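Long-range contacts in PmbA-related protein (Thermotoga maritima, PDB 1VL4), which is of uncertain function but belongs to the PmbA/TldA (U62) family, whose members are generally assigned metallopeptidase activity: residues S227-S232 and E404-S409; P236-N241 and G365-E370; T369-M374 and L387-Y392. All blocks are in the same frame, centred on the assembly; numbering follows the deposited sequence.

Interaction 1 of 3, residues S227-S232 and E404-S409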
loop_
_atom_site.group_PDB
_atom_site.type_symbol
_atom_site.label_atom_id
_atom_site.label_comp_id
_atom_site.label_asym_id
_atom_site.label_seq_id
_atom_site.Cartn_x
_atom_site.Cartn_y
_atom_site.Cartn_z
ATOM N N SER A 227 -26.865 -0.741 -21.051
ATOM C CA SER A 227 -25.678 -0.209 -21.679
ATOM C C SER A 227 -25.385 -0.947 -22.980
ATOM O O SER A 227 -25.776 -2.097 -23.161
ATOM C CB SER A 227 -24.479 -0.263 -20.745
ATOM O OG SER A 227 -24.579 0.748 -19.754
ATOM N N LYS A 228 -24.749 -0.228 -23.897
ATOM C CA LYS A 228 -24.337 -0.742 -25.193
ATOM C C LYS A 228 -22.946 -0.189 -25.377
ATOM O O LYS A 228 -22.614 0.848 -24.810
ATOM C CB LYS A 228 -25.255 -0.222 -26.293
ATOM C CG LYS A 228 -26.739 -0.504 -26.050
ATOM C CD LYS A 228 -27.638 0.058 -27.144
ATOM C CE LYS A 228 -27.613 -0.782 -28.413
ATOM N NZ LYS A 228 -28.080 -2.193 -28.216
ATOM N N THR A 229 -22.108 -0.843 -26.161
ATOM C CA THR A 229 -20.785 -0.257 -26.401
ATOM C C THR A 229 -20.954 0.658 -27.617
ATOM O O THR A 229 -22.037 0.732 -28.189
ATOM C CB THR A 229 -19.644 -1.323 -26.552
ATOM O OG1 THR A 229 -18.397 -0.764 -26.093
ATOM C CG2 THR A 229 -19.534 -1.840 -28.000
ATOM N N ILE A 230 -19.917 1.417 -27.945
ATOM C CA ILE A 230 -19.974 2.304 -29.090
ATOM C C ILE A 230 -18.730 2.092 -29.933
ATOM O O ILE A 230 -17.763 1.478 -29.454
ATOM C CB ILE A 230 -20.082 3.806 -28.665
ATOM C CG1 ILE A 230 -18.798 4.272 -27.988
ATOM C CG2 ILE A 230 -21.313 4.036 -27.790
ATOM C CD1 ILE A 230 -18.796 5.770 -27.690
ATOM N N PRO A 231 -18.757 2.588 -31.184
ATOM C CA PRO A 231 -17.586 2.489 -32.023
ATOM C C PRO A 231 -16.416 3.306 -31.501
ATOM O O PRO A 231 -16.572 4.438 -31.006
ATOM C CB PRO A 231 -18.089 2.992 -33.406
ATOM C CG PRO A 231 -19.574 2.905 -33.349
ATOM C CD PRO A 231 -19.892 3.190 -31.908
ATOM N N SER A 232 -15.234 2.713 -31.579
ATOM C CA SER A 232 -14.032 3.441 -31.239
ATOM C C SER A 232 -14.004 4.661 -32.116
ATOM O O SER A 232 -14.257 4.580 -33.318
ATOM C CB SER A 232 -12.790 2.617 -31.510
ATOM O OG SER A 232 -12.740 1.515 -30.632
ATOM N N GLU A 404 -21.068 0.613 -22.445
ATOM C CA GLU A 404 -20.301 -0.552 -21.994
ATOM C C GLU A 404 -18.878 -0.569 -22.473
ATOM O O GLU A 404 -18.602 -0.254 -23.645
ATOM C CB GLU A 404 -20.862 -1.822 -22.633
ATOM C CG GLU A 404 -22.179 -2.287 -22.136
ATOM C CD GLU A 404 -22.250 -3.770 -22.135
ATOM O OE1 GLU A 404 -21.544 -4.371 -21.293
ATOM O OE2 GLU A 404 -23.005 -4.341 -22.950
ATOM N N ASP A 405 -17.997 -1.047 -21.604
ATOM C CA ASP A 405 -16.712 -1.547 -22.029
ATOM C C ASP A 405 -15.996 -0.506 -22.845
ATOM O O ASP A 405 -15.664 -0.729 -24.009
ATOM C CB ASP A 405 -16.913 -2.816 -22.867
ATOM C CG ASP A 405 -17.563 -3.934 -22.084
ATOM O OD1 ASP A 405 -17.178 -4.155 -20.911
ATOM O OD2 ASP A 405 -18.445 -4.601 -22.662
ATOM N N ILE A 406 -15.798 0.665 -22.261
ATOM C CA ILE A 406 -15.038 1.682 -22.961
ATOM C C ILE A 406 -13.756 2.062 -22.237
ATOM O O ILE A 406 -13.655 1.979 -21.018
ATOM C CB ILE A 406 -15.877 2.940 -23.274
ATOM C CG1 ILE A 406 -16.572 3.467 -22.022
ATOM C CG2 ILE A 406 -16.861 2.617 -24.395
ATOM C CD1 ILE A 406 -16.916 4.936 -22.121
ATOM N N THR A 407 -12.779 2.432 -23.045
ATOM C CA THR A 407 -11.538 2.980 -22.589
ATOM C C THR A 407 -11.412 4.398 -23.142
ATOM O O THR A 407 -11.741 4.668 -24.297
ATOM C CB THR A 407 -10.352 2.108 -23.079
ATOM O OG1 THR A 407 -10.371 0.862 -22.377
ATOM C CG2 THR A 407 -8.998 2.798 -22.833
ATOM N N ILE A 408 -10.928 5.301 -22.304
ATOM C CA ILE A 408 -10.536 6.596 -22.778
ATOM C C ILE A 408 -9.048 6.710 -22.677
ATOM O O ILE A 408 -8.424 6.145 -21.760
ATOM C CB ILE A 408 -11.210 7.752 -21.996
ATOM C CG1 ILE A 408 -10.946 7.639 -20.500
ATOM C CG2 ILE A 408 -12.724 7.784 -22.284
ATOM C CD1 ILE A 408 -11.362 8.862 -19.763
ATOM N N SER A 409 -8.484 7.457 -23.619
ATOM C CA SER A 409 -7.065 7.731 -23.628
ATOM C C SER A 409 -6.772 9.131 -24.157
ATOM O O SER A 409 -7.564 9.724 -24.869
ATOM C CB SER A 409 -6.358 6.697 -24.484
ATOM O OG SER A 409 -6.715 6.894 -25.826
#
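Glu404 meets the loop 227-232 with its backbone N-H, its carbonyl and its side chain. The N-H donates to the carbonyl of Lys228, with Glu404 N 2.8 Å from Lys228 O. The bond is fairly straight at the hydrogen (159°). The donor nevertheless sits well above the carbonyl plane, 61° out of it. CG of Glu404 is anti to its own carbonyl carbon (chi1 -72°). This places Glu404 CG against Ser227 CB, 3.4 Å away. The chain then bends at chi2, with Glu404 CD 4.0 Å from Ser227 O. One carboxylate oxygen, OE1, forms a salt bridge with Arg194. The Ser227 hydroxyl takes no part in this, as it is bonded to the carbonyl of Leu224.

The carbonyl of Glu404 accepts the hydroxyl of Thr229. Thr229 OG1 is anti to the backbone N and lies 2.5 Å from Glu404 O, a length so short that it is doubtful. Asp405 makes the corner where the chain changes direction. Its backbone is in the left-handed region, and Asp405 O is 3.4 Å from Thr229 OG1. At Ile406 the contact becomes apolar, with Ile406 CG2 4.4 Å from Ile230 CG1. Ile230 also packs on Val366 and Val403, so it ties the loop to two further strands of the same sheet.

The loop joins helix 210-223 to strand 233-239 and borders the corner between strands 398-404 and 406-411. The contact is small, at the surface, and mainly polar. The loop satisfies both backbone polar groups of Glu404, while the carboxylate is held by Arg194. Two hydrogen bonds to Glu404, one of doubtful length, help to fix the loop, beside the backbone bond of Lys228 to Gly402 and a thin apolar fringe at Ile230.

Interaction 2 of 3, residues P236-N241 and G365-E370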
loop_
_atom_site.group_PDB
_atom_site.type_symbol
_atom_site.label_atom_id
_atom_site.label_comp_id
_atom_site.label_asym_id
_atom_site.label_seq_id
_atom_site.Cartn_x
_atom_site.Cartn_y
_atom_site.Cartn_z
ATOM N N PRO A 236 -16.780 14.230 -28.481
ATOM C CA PRO A 236 -16.840 15.216 -27.397
ATOM C C PRO A 236 -17.162 14.452 -26.101
ATOM O O PRO A 236 -17.891 13.440 -26.146
ATOM C CB PRO A 236 -17.988 16.161 -27.804
ATOM C CG PRO A 236 -18.404 15.771 -29.158
ATOM C CD PRO A 236 -17.837 14.420 -29.481
ATOM N N VAL A 237 -16.565 14.872 -24.995
ATOM C CA VAL A 237 -16.723 14.185 -23.721
ATOM C C VAL A 237 -17.164 15.161 -22.656
ATOM O O VAL A 237 -16.463 16.150 -22.363
ATOM C CB VAL A 237 -15.422 13.449 -23.288
ATOM C CG1 VAL A 237 -15.522 12.989 -21.829
ATOM C CG2 VAL A 237 -15.136 12.234 -24.198
ATOM N N LEU A 238 -18.333 14.901 -22.077
ATOM C CA LEU A 238 -18.726 15.618 -20.861
ATOM C C LEU A 238 -18.223 14.771 -19.678
ATOM O O LEU A 238 -18.773 13.716 -19.362
ATOM C CB LEU A 238 -20.231 15.822 -20.825
ATOM C CG LEU A 238 -20.909 16.360 -19.566
ATOM C CD1 LEU A 238 -20.112 17.433 -18.921
ATOM C CD2 LEU A 238 -22.333 16.839 -19.983
ATOM N N MET A 239 -17.118 15.192 -19.087
ATOM C CA MET A 239 -16.576 14.457 -17.966
ATOM C C MET A 239 -17.180 14.930 -16.660
ATOM O O MET A 239 -16.881 16.017 -16.169
ATOM C CB MET A 239 -15.080 14.551 -17.977
ATOM C CG MET A 239 -14.446 13.819 -16.808
ATOM S SD MET A 239 -12.735 13.391 -17.131
ATOM C CE MET A 239 -12.947 12.490 -18.632
ATOM N N ARG A 240 -18.048 14.103 -16.082
ATOM C CA ARG A 240 -18.679 14.457 -14.829
ATOM C C ARG A 240 -17.620 14.672 -13.742
ATOM O O ARG A 240 -16.542 14.079 -13.788
ATOM C CB ARG A 240 -19.662 13.409 -14.376
ATOM C CG ARG A 240 -20.668 13.912 -13.343
ATOM C CD ARG A 240 -21.710 12.893 -13.024
ATOM N NE ARG A 240 -21.155 11.810 -12.218
ATOM C CZ ARG A 240 -21.810 10.701 -11.917
ATOM N NH1 ARG A 240 -21.201 9.778 -11.206
ATOM N NH2 ARG A 240 -23.071 10.530 -12.308
ATOM N N ASN A 241 -17.973 15.535 -12.794
ATOM C CA ASN A 241 -17.145 15.842 -11.630
ATOM C C ASN A 241 -16.444 14.623 -11.000
ATOM O O ASN A 241 -15.233 14.646 -10.761
ATOM C CB ASN A 241 -17.911 16.718 -10.571
ATOM C CG ASN A 241 -19.276 16.176 -10.144
ATOM O OD1 ASN A 241 -19.590 14.991 -10.299
ATOM N ND2 ASN A 241 -20.083 17.066 -9.526
ATOM N N GLY A 365 -22.601 13.167 -27.925
ATOM C CA GLY A 365 -21.298 12.817 -27.402
ATOM C C GLY A 365 -21.362 11.852 -26.241
ATOM O O GLY A 365 -22.399 11.233 -25.994
ATOM N N VAL A 366 -20.234 11.731 -25.544
ATOM C CA VAL A 366 -20.098 10.802 -24.438
ATOM C C VAL A 366 -20.085 11.554 -23.114
ATOM O O VAL A 366 -19.464 12.603 -22.999
ATOM C CB VAL A 366 -18.796 10.003 -24.547
ATOM C CG1 VAL A 366 -18.671 9.038 -23.350
ATOM C CG2 VAL A 366 -18.755 9.237 -25.872
ATOM N N VAL A 367 -20.780 11.002 -22.130
ATOM C CA VAL A 367 -20.648 11.432 -20.746
ATOM C C VAL A 367 -19.803 10.360 -20.022
ATOM O O VAL A 367 -20.114 9.193 -20.079
ATOM C CB VAL A 367 -22.009 11.585 -20.049
ATOM C CG1 VAL A 367 -21.829 11.770 -18.517
ATOM C CG2 VAL A 367 -22.810 12.755 -20.660
ATOM N N ILE A 368 -18.721 10.771 -19.385
ATOM C CA ILE A 368 -17.936 9.855 -18.580
ATOM C C ILE A 368 -18.123 10.228 -17.123
ATOM O O ILE A 368 -17.827 11.356 -16.711
ATOM C CB ILE A 368 -16.463 9.807 -19.051
ATOM C CG1 ILE A 368 -16.396 8.886 -20.268
ATOM C CG2 ILE A 368 -15.488 9.269 -17.946
ATOM C CD1 ILE A 368 -15.326 9.232 -21.153
ATOM N N THR A 369 -18.630 9.256 -16.363
ATOM C CA THR A 369 -18.992 9.450 -14.952
ATOM C C THR A 369 -17.973 8.884 -13.971
ATOM O O THR A 369 -17.903 9.353 -12.856
ATOM C CB THR A 369 -20.331 8.790 -14.611
ATOM O OG1 THR A 369 -20.293 7.411 -15.017
ATOM C CG2 THR A 369 -21.476 9.514 -15.334
ATOM N N GLU A 370 -17.224 7.874 -14.384
ATOM C CA GLU A 370 -16.179 7.284 -13.543
ATOM C C GLU A 370 -15.035 6.791 -14.416
ATOM O O GLU A 370 -15.252 6.350 -15.559
ATOM C CB GLU A 370 -16.731 6.106 -12.727
ATOM C CG GLU A 370 -18.056 6.413 -11.958
ATOM C CD GLU A 370 -17.860 7.357 -10.790
ATOM O OE1 GLU A 370 -16.677 7.631 -10.420
ATOM O OE2 GLU A 370 -18.889 7.823 -10.234
#
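Val237 and Ile368 pack in the buried part, with Val237 CG1 3.8 Å from Ile368 CD1. Met239 CE reaches Ile368 CG2 on the same face. On the other face Leu238 and Val367 lie side by side, with Leu238 CB 4.0 Å from Val367 CG2. Helix 355-362 packs on both. At Gly365 a CB would jam against the preceding carbonyl, and it would also clash with Pro236 O.

The two strands are parallel neighbours in a mixed sheet, with their axes 28° apart. Leu238 N donates to Val366 O (2.7 Å), and Leu238 O accepts Ile368 N (2.9 Å). Arg240 N closes the pairing on Ile368 O, right before helix 241-247.

The Arg240 end is polar and more open to solvent, though the guanidinium is firmly held. Thr369 CB sits over the centre of one guanidinium face, 3.6 Å from Arg240 CZ. At the edge, Arg240 NH1 makes a salt bridge to Glu370 OE2 at 3.2 Å, with the planes 78° apart. NH1 also pairs with Glu220, and NE bonds to Thr242 OG1. An alanine here would probably leave the Glu370 and Glu220 carboxylates without their shared cation and open a gap over one side of Thr369.

Interaction 3 of 3, residues T369-M374 and L387-Y392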
loop_
_atom_site.group_PDB
_atom_site.type_symbol
_atom_site.label_atom_id
_atom_site.label_comp_id
_atom_site.label_asym_id
_atom_site.label_seq_id
_atom_site.Cartn_x
_atom_site.Cartn_y
_atom_site.Cartn_z
ATOM N N THR A 369 -18.630 9.256 -16.363
ATOM C CA THR A 369 -18.992 9.450 -14.952
ATOM C C THR A 369 -17.973 8.884 -13.971
ATOM O O THR A 369 -17.903 9.353 -12.856
ATOM C CB THR A 369 -20.331 8.790 -14.611
ATOM O OG1 THR A 369 -20.293 7.411 -15.017
ATOM C CG2 THR A 369 -21.476 9.514 -15.334
ATOM N N GLU A 370 -17.224 7.874 -14.384
ATOM C CA GLU A 370 -16.179 7.284 -13.543
ATOM C C GLU A 370 -15.035 6.791 -14.416
ATOM O O GLU A 370 -15.252 6.350 -15.559
ATOM C CB GLU A 370 -16.731 6.106 -12.727
ATOM C CG GLU A 370 -18.056 6.413 -11.958
ATOM C CD GLU A 370 -17.860 7.357 -10.790
ATOM O OE1 GLU A 370 -16.677 7.631 -10.420
ATOM O OE2 GLU A 370 -18.889 7.823 -10.234
ATOM N N VAL A 371 -13.818 6.900 -13.881
ATOM C CA VAL A 371 -12.620 6.261 -14.474
ATOM C C VAL A 371 -11.961 5.264 -13.484
ATOM O O VAL A 371 -12.060 5.409 -12.287
ATOM C CB VAL A 371 -11.585 7.313 -14.923
ATOM C CG1 VAL A 371 -12.066 8.059 -16.153
ATOM C CG2 VAL A 371 -11.261 8.309 -13.801
ATOM N N GLU A 372 -11.287 4.256 -14.003
ATOM C CA GLU A 372 -10.698 3.208 -13.179
ATOM C C GLU A 372 -9.310 2.903 -13.701
ATOM O O GLU A 372 -9.051 3.010 -14.921
ATOM C CB GLU A 372 -11.554 1.922 -13.254
ATOM C CG GLU A 372 -12.909 2.013 -12.488
ATOM C CD GLU A 372 -14.153 2.313 -13.351
ATOM O OE1 GLU A 372 -14.225 1.903 -14.533
ATOM O OE2 GLU A 372 -15.092 2.950 -12.817
ATOM N N GLY A 373 -8.428 2.517 -12.774
ATOM C CA GLY A 373 -7.096 2.032 -13.117
ATOM C C GLY A 373 -6.065 3.127 -13.253
ATOM O O GLY A 373 -5.188 3.040 -14.102
ATOM N N MET A 374 -6.169 4.153 -12.422
ATOM C CA MET A 374 -5.242 5.280 -12.462
ATOM C C MET A 374 -3.803 4.829 -12.175
ATOM O O MET A 374 -2.854 5.255 -12.849
ATOM C CB MET A 374 -5.661 6.331 -11.437
ATOM C CG MET A 374 -6.912 7.154 -11.792
ATOM S SD MET A 374 -6.581 8.425 -13.017
ATOM C CE MET A 374 -5.454 9.537 -12.181
ATOM N N LEU A 387 -7.399 4.518 -19.766
ATOM C CA LEU A 387 -8.165 4.234 -18.569
ATOM C C LEU A 387 -9.489 3.629 -18.950
ATOM O O LEU A 387 -10.171 4.120 -19.872
ATOM C CB LEU A 387 -8.421 5.534 -17.782
ATOM C CG LEU A 387 -7.217 6.259 -17.174
ATOM C CD1 LEU A 387 -7.639 7.630 -16.696
ATOM C CD2 LEU A 387 -6.564 5.455 -16.035
ATOM N N PHE A 388 -9.867 2.573 -18.247
ATOM C CA PHE A 388 -11.216 2.061 -18.328
ATOM C C PHE A 388 -12.155 3.112 -17.773
ATOM O O PHE A 388 -11.788 3.882 -16.891
ATOM C CB PHE A 388 -11.376 0.780 -17.529
ATOM C CG PHE A 388 -10.565 -0.361 -18.038
ATOM C CD1 PHE A 388 -9.248 -0.527 -17.640
ATOM C CD2 PHE A 388 -11.122 -1.291 -18.880
ATOM C CE1 PHE A 388 -8.500 -1.593 -18.098
ATOM C CE2 PHE A 388 -10.381 -2.360 -19.325
ATOM C CZ PHE A 388 -9.069 -2.504 -18.932
ATOM N N ALA A 389 -13.369 3.156 -18.309
ATOM C CA ALA A 389 -14.307 4.216 -17.932
ATOM C C ALA A 389 -15.755 3.745 -17.997
ATOM O O ALA A 389 -16.063 2.708 -18.608
ATOM C CB ALA A 389 -14.096 5.450 -18.836
ATOM N N LYS A 390 -16.615 4.487 -17.307
ATOM C CA LYS A 390 -18.076 4.293 -17.342
ATOM C C LYS A 390 -18.707 5.602 -17.812
ATOM O O LYS A 390 -18.230 6.675 -17.467
ATOM C CB LYS A 390 -18.596 4.026 -15.919
ATOM C CG LYS A 390 -18.425 2.585 -15.389
ATOM C CD LYS A 390 -18.683 2.571 -13.874
ATOM C CE LYS A 390 -19.202 1.234 -13.389
ATOM N NZ LYS A 390 -18.131 0.169 -13.338
ATOM N N GLY A 391 -19.797 5.501 -18.553
ATOM C CA GLY A 391 -20.505 6.675 -19.016
ATOM C C GLY A 391 -21.752 6.336 -19.834
ATOM O O GLY A 391 -22.293 5.222 -19.742
ATOM N N TYR A 392 -22.173 7.318 -20.646
ATOM C CA TYR A 392 -23.453 7.322 -21.338
ATOM C C TYR A 392 -23.251 7.919 -22.731
ATOM O O TYR A 392 -22.311 8.694 -22.935
ATOM C CB TYR A 392 -24.446 8.207 -20.551
ATOM C CG TYR A 392 -24.665 7.706 -19.148
ATOM C CD1 TYR A 392 -23.743 7.992 -18.153
ATOM C CD2 TYR A 392 -25.747 6.872 -18.828
ATOM C CE1 TYR A 392 -23.892 7.485 -16.874
ATOM C CE2 TYR A 392 -25.914 6.369 -17.513
ATOM C CZ TYR A 392 -24.979 6.685 -16.551
ATOM O OH TYR A 392 -25.079 6.230 -15.239
HETATM O O HOH W 1 -22.729 6.268 -13.437
#
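Tyr392 presents its ring edge to Thr369, with Thr369 CG2 near the ring plane and 3.5 Å from Tyr392 CE1. The two side chains cross at about a right angle. A water bridges them, 3.0 Å from Tyr392 OH and 3.1 Å from Thr369 OG1. Tyr392 OH also bonds to Ser223. The Phe388 ring is likewise met at its edge, by the carbonyl O of Glu372.

Strands 365-372 and 384-395 pair antiparallel in the mixed sheet, with a classic beta bulge: Thr369 and Glu370 both face Lys390. Lys390 O takes a good bond from Thr369 N (2.8 Å) and a weak one from Glu370 N (3.5 Å). Lys390 N returns a bond to Glu370 O. Further on, Glu372 N bonds to Phe388 O, and between these pairs Val371 packs on Ala389.

The Glu372 side chain crosses Lys390 at about a right angle, with Glu372 OE2 3.8 Å from Lys390 CD. Glu372 OE2 stays 4.2 Å from Lys390 NZ, too far for a salt bridge. The ammonium group bonds to Ser195 instead. Past the strand, Met374 SD touches Leu387 CD1. The other branch of the leucine, Leu387 CD2, rests 3.4 Å from Gly373 O.

All three contacts reach one mixed sheet; in interaction 1 a loop packs against it. Interactions 2 and 3 share Thr369 and Glu370 and lie about 9 Å apart between centres. Strand 365-372 is thus paired with 233-239 on one side and 384-395 on the other. Interaction 1 lies about 12 Å from interaction 2 and 10 Å from interaction 3, again between centres. Ile408 connects it to both: its side chain packs on Ile368 and Val371, and Ile408 O is 2.8 Å from Leu387 N, a probable hydrogen bond. Ile230 CD1, 3.9 Å from Val366 CG2, also joins interactions 1 and 2. No metal or ligand is among the atoms of these contacts.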